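Local coordinates for NIPSNAP domain-containing protein (Burkholderia xenovorans, PDB 5KAK) that is of unknown function but belongs to the NipSnap family, related to the dimeric alpha-beta barrel proteins, at residues His29-Gln38 against Met81-Ile92. Sequence-based numbering, arbitrary orientation. Where two conformers were deposited one is given.
Sequences HFEREGIAIQ and MPEWQEYVRKNI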
loop_
_atom_site.group_PDB
_atom_site.type_symbol
_atom_site.label_atom_id
_atom_site.label_comp_id
_atom_site.label_asym_id
_atom_site.label_seq_id
_atom_site.Cartn_x
_atom_site.Cartn_y
_atom_site.Cartn_z
ATOM N N HIS E 29 14.732 25.816 -1.223
ATOM C CA HIS E 29 16.041 25.557 -0.637
ATOM C C HIS E 29 17.000 25.027 -1.687
ATOM O O HIS E 29 18.174 25.416 -1.719
ATOM C CB HIS E 29 15.922 24.571 0.525
ATOM C CG HIS E 29 15.341 25.171 1.772
ATOM N ND1 HIS E 29 15.886 26.271 2.395
ATOM C CD2 HIS E 29 14.270 24.809 2.516
ATOM C CE1 HIS E 29 15.171 26.568 3.466
ATOM N NE2 HIS E 29 14.184 25.694 3.560
ATOM N N PHE E 30 16.505 24.159 -2.581
ATOM C CA PHE E 30 17.380 23.557 -3.575
ATOM C C PHE E 30 17.764 24.550 -4.659
ATOM O O PHE E 30 18.920 24.575 -5.097
ATOM C CB PHE E 30 16.718 22.296 -4.164
ATOM C CG PHE E 30 17.153 21.049 -3.460
ATOM C CD1 PHE E 30 16.492 20.605 -2.331
ATOM C CD2 PHE E 30 18.311 20.399 -3.861
ATOM C CE1 PHE E 30 16.934 19.488 -1.650
ATOM C CE2 PHE E 30 18.766 19.297 -3.186
ATOM C CZ PHE E 30 18.082 18.839 -2.079
ATOM N N GLU E 31 16.820 25.367 -5.127
ATOM C CA GLU E 31 17.189 26.321 -6.167
ATOM C C GLU E 31 18.122 27.390 -5.616
ATOM O O GLU E 31 19.060 27.807 -6.301
ATOM C CB GLU E 31 15.950 26.959 -6.797
ATOM C CG GLU E 31 15.175 27.873 -5.866
ATOM C CD GLU E 31 13.808 28.229 -6.424
ATOM O OE1 GLU E 31 13.471 27.720 -7.516
ATOM O OE2 GLU E 31 13.077 29.010 -5.774
ATOM N N ARG E 32 17.911 27.820 -4.368
ATOM C CA ARG E 32 18.750 28.877 -3.810
ATOM C C ARG E 32 20.108 28.371 -3.353
ATOM O O ARG E 32 21.072 29.140 -3.344
ATOM C CB ARG E 32 18.057 29.553 -2.621
ATOM C CG ARG E 32 16.828 30.360 -2.973
ATOM C CD ARG E 32 16.194 30.918 -1.715
ATOM N NE ARG E 32 14.946 31.623 -1.980
ATOM C CZ ARG E 32 14.129 32.056 -1.029
ATOM N NH1 ARG E 32 14.434 31.844 0.244
ATOM N NH2 ARG E 32 13.008 32.690 -1.345
ATOM N N GLU E 33 20.216 27.109 -2.957
ATOM C CA GLU E 33 21.411 26.684 -2.244
ATOM C C GLU E 33 21.786 25.231 -2.521
ATOM O O GLU E 33 22.940 24.936 -2.842
ATOM C CB GLU E 33 21.215 26.912 -0.738
ATOM C CG GLU E 33 22.354 26.411 0.129
ATOM C CD GLU E 33 22.162 26.716 1.607
ATOM O OE1 GLU E 33 21.065 27.182 2.001
ATOM O OE2 GLU E 33 23.112 26.487 2.384
ATOM N N GLY E 34 20.825 24.311 -2.412
ATOM C CA GLY E 34 21.174 22.900 -2.354
ATOM C C GLY E 34 21.663 22.298 -3.656
ATOM O O GLY E 34 22.515 21.405 -3.643
ATOM N N ILE E 35 21.131 22.743 -4.793
ATOM C CA ILE E 35 21.514 22.078 -6.034
ATOM C C ILE E 35 22.926 22.484 -6.436
ATOM O O ILE E 35 23.647 21.692 -7.059
ATOM C CB ILE E 35 20.479 22.350 -7.147
ATOM C CG1 ILE E 35 20.553 21.265 -8.227
ATOM C CG2 ILE E 35 20.669 23.738 -7.758
ATOM C CD1 ILE E 35 20.176 19.864 -7.728
ATOM N N ALA E 36 23.358 23.692 -6.057
ATOM C CA ALA E 36 24.731 24.109 -6.319
ATOM C C ALA E 36 25.721 23.223 -5.586
ATOM O O ALA E 36 26.869 23.080 -6.022
ATOM C CB ALA E 36 24.929 25.567 -5.906
ATOM N N ILE E 37 25.306 22.644 -4.461
ATOM C CA ILE E 37 26.143 21.678 -3.763
ATOM C C ILE E 37 26.074 20.321 -4.449
ATOM O O ILE E 37 27.102 19.703 -4.747
ATOM C CB ILE E 37 25.715 21.553 -2.291
ATOM C CG1 ILE E 37 25.749 22.896 -1.584
ATOM C CG2 ILE E 37 26.601 20.560 -1.561
ATOM C CD1 ILE E 37 25.119 22.843 -0.214
ATOM N N GLN E 38 24.849 19.839 -4.700
ATOM C CA GLN E 38 24.654 18.429 -5.004
ATOM C C GLN E 38 24.929 18.097 -6.463
ATOM O O GLN E 38 25.562 17.082 -6.752
ATOM C CB GLN E 38 23.231 18.012 -4.620
ATOM C CG GLN E 38 22.947 16.521 -4.808
ATOM C CD GLN E 38 21.486 16.170 -4.586
ATOM O OE1 GLN E 38 20.598 16.967 -4.878
ATOM N NE2 GLN E 38 21.232 14.978 -4.055
ATOM N N MET E 81 30.590 15.393 2.626
ATOM C CA MET E 81 30.790 16.841 2.612
ATOM C C MET E 81 30.128 17.501 3.812
ATOM O O MET E 81 28.916 17.346 4.000
ATOM C CB MET E 81 30.239 17.434 1.323
ATOM C CG MET E 81 31.044 17.075 0.108
ATOM S SD MET E 81 30.373 17.805 -1.390
ATOM C CE MET E 81 30.091 19.489 -0.864
ATOM N N PRO E 82 30.864 18.243 4.641
ATOM C CA PRO E 82 30.207 18.948 5.755
ATOM C C PRO E 82 29.175 19.956 5.302
ATOM O O PRO E 82 28.170 20.143 5.994
ATOM C CB PRO E 82 31.378 19.629 6.471
ATOM C CG PRO E 82 32.566 18.808 6.110
ATOM C CD PRO E 82 32.330 18.323 4.717
ATOM N N GLU E 83 29.395 20.614 4.162
ATOM C CA GLU E 83 28.434 21.594 3.668
ATOM C C GLU E 83 27.113 20.932 3.323
ATOM O O GLU E 83 26.037 21.468 3.617
ATOM C CB GLU E 83 29.000 22.303 2.438
ATOM C CG GLU E 83 28.085 23.343 1.824
ATOM C CD GLU E 83 28.612 23.885 0.506
ATOM O OE1 GLU E 83 29.329 23.147 -0.209
ATOM O OE2 GLU E 83 28.306 25.054 0.186
ATOM N N TRP E 84 27.177 19.769 2.687
ATOM C CA TRP E 84 25.959 19.044 2.357
ATOM C C TRP E 84 25.240 18.581 3.619
ATOM O O TRP E 84 24.025 18.768 3.752
ATOM C CB TRP E 84 26.293 17.856 1.460
ATOM C CG TRP E 84 25.097 17.001 1.133
ATOM C CD1 TRP E 84 24.855 15.735 1.567
ATOM C CD2 TRP E 84 23.985 17.364 0.312
ATOM N NE1 TRP E 84 23.659 15.276 1.056
ATOM C CE2 TRP E 84 23.107 16.258 0.280
ATOM C CE3 TRP E 84 23.651 18.514 -0.410
ATOM C CZ2 TRP E 84 21.913 16.270 -0.443
ATOM C CZ3 TRP E 84 22.471 18.525 -1.128
ATOM C CH2 TRP E 84 21.611 17.414 -1.138
ATOM N N GLN E 85 25.970 17.966 4.557
ATOM C CA GLN E 85 25.329 17.480 5.776
ATOM C C GLN E 85 24.617 18.612 6.505
ATOM O O GLN E 85 23.476 18.450 6.954
ATOM C CB GLN E 85 26.355 16.812 6.695
ATOM C CG GLN E 85 26.934 15.510 6.160
ATOM C CD GLN E 85 25.948 14.349 6.222
ATOM O OE1 GLN E 85 24.914 14.427 6.887
ATOM N NE2 GLN E 85 26.271 13.260 5.529
ATOM N N GLU E 86 25.264 19.778 6.606
ATOM C CA GLU E 86 24.637 20.906 7.290
ATOM C C GLU E 86 23.415 21.411 6.529
ATOM O O GLU E 86 22.378 21.700 7.136
ATOM C CB GLU E 86 25.652 22.033 7.492
ATOM C CG GLU E 86 25.043 23.338 7.985
ATOM C CD GLU E 86 24.432 23.219 9.372
ATOM O OE1 GLU E 86 24.703 22.214 10.074
ATOM O OE2 GLU E 86 23.681 24.142 9.758
ATOM N N TYR E 87 23.513 21.516 5.201
ATOM C CA TYR E 87 22.374 21.977 4.411
ATOM C C TYR E 87 21.161 21.071 4.599
ATOM O O TYR E 87 20.036 21.556 4.777
ATOM C CB TYR E 87 22.760 22.061 2.933
ATOM C CG TYR E 87 21.568 22.133 2.009
ATOM C CD1 TYR E 87 20.936 23.334 1.757
ATOM C CD2 TYR E 87 21.068 20.992 1.390
ATOM C CE1 TYR E 87 19.843 23.405 0.928
ATOM C CE2 TYR E 87 19.969 21.054 0.559
ATOM C CZ TYR E 87 19.359 22.259 0.333
ATOM O OH TYR E 87 18.271 22.327 -0.502
ATOM N N VAL E 88 21.368 19.756 4.570
ATOM C CA VAL E 88 20.253 18.824 4.741
ATOM C C VAL E 88 19.656 18.954 6.138
ATOM O O VAL E 88 18.430 19.021 6.305
ATOM C CB VAL E 88 20.709 17.383 4.463
ATOM C CG1 VAL E 88 19.638 16.391 4.903
ATOM C CG2 VAL E 88 21.010 17.206 2.988
ATOM N N ARG E 89 20.514 18.992 7.160
ATOM C CA ARG E 89 20.041 19.054 8.541
ATOM C C ARG E 89 19.240 20.325 8.798
ATOM O O ARG E 89 18.158 20.286 9.396
ATOM C CB ARG E 89 21.236 18.966 9.498
ATOM C CG ARG E 89 20.885 19.182 10.970
ATOM C CD ARG E 89 22.032 19.843 11.744
ATOM N NE ARG E 89 22.184 21.266 11.431
ATOM C CZ ARG E 89 21.415 22.236 11.929
ATOM N NH1 ARG E 89 21.625 23.499 11.581
ATOM N NH2 ARG E 89 20.424 21.944 12.762
ATOM N N LYS E 90 19.760 21.466 8.343
ATOM C CA LYS E 90 19.109 22.742 8.617
ATOM C C LYS E 90 17.810 22.889 7.831
ATOM O O LYS E 90 16.781 23.294 8.388
ATOM C CB LYS E 90 20.067 23.892 8.291
ATOM C CG LYS E 90 19.518 25.283 8.571
ATOM C CD LYS E 90 20.466 26.367 8.063
ATOM C CE LYS E 90 20.065 27.737 8.578
ATOM N NZ LYS E 90 18.617 28.016 8.361
ATOM N N ASN E 91 17.830 22.551 6.538
ATOM C CA ASN E 91 16.772 22.992 5.644
ATOM C C ASN E 91 15.850 21.903 5.131
ATOM O O ASN E 91 14.674 22.184 4.916
ATOM C CB ASN E 91 17.371 23.705 4.429
ATOM C CG ASN E 91 18.184 24.908 4.824
ATOM O OD1 ASN E 91 17.634 25.916 5.276
ATOM N ND2 ASN E 91 19.495 24.814 4.670
ATOM N N ILE E 92 16.347 20.694 4.889
ATOM C CA ILE E 92 15.556 19.661 4.229
ATOM C C ILE E 92 15.025 18.635 5.218
ATOM O O ILE E 92 13.870 18.210 5.114
ATOM C CB ILE E 92 16.377 18.981 3.113
ATOM C CG1 ILE E 92 16.769 19.997 2.028
ATOM C CG2 ILE E 92 15.594 17.812 2.516
ATOM C CD1 ILE E 92 15.617 20.807 1.469
HETATM O O HOH W 1 20.605 27.641 4.661
HETATM O O HOH W 2 25.558 26.287 1.381
#
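The ring of Tyr87 sits among Phe30, Glu33, Gly34 and Ile37, a knob in a hole of the facing helix. Gly34 suits the floor of that hole because it has no side chain: its CA lies over the Tyr87 ring, 3.7 Å from the centroid, in a CH-pi contact. With CG anti to the backbone N (chi1 163°), the phenol reaches across the gap and turns its edge to the face of Phe30, the planes 88° apart. Phe30 is wide and apolar enough to meet Trp84 and Ile92 as well, Phe30 CE1 lying 3.6 Å from Ile92 CD1. Farther along, branched Ile37 divides its contacts, Ile37 CG2 packing 3.7 Å from Met81 CE and against the Trp84 indole while CD1 meets the aliphatic part of Glu83. The two helical segments run roughly antiparallel, 146° between their directions, with axes approaching to 10.2 Å, and pack beside the four-stranded antiparallel sheet, as in the ferredoxin-like domains of the dimeric alpha-beta barrel clan; Phe109 of a second subunit also packs on Phe30. At the other end, Asn91 CB makes a CH-pi contact over the His29 ring, 3.5 Å from its centroid, and His29 NE2 is hydrogen-bonded to Glu25 OE2. Toward solvent, water replaces direct contact: one donates to Glu33 OE1 at 2.7 Å and accepts from Asn91 ND2, another donates to both Glu33 OE2 and Glu83 OE2, bridging two like-charged carboxylates.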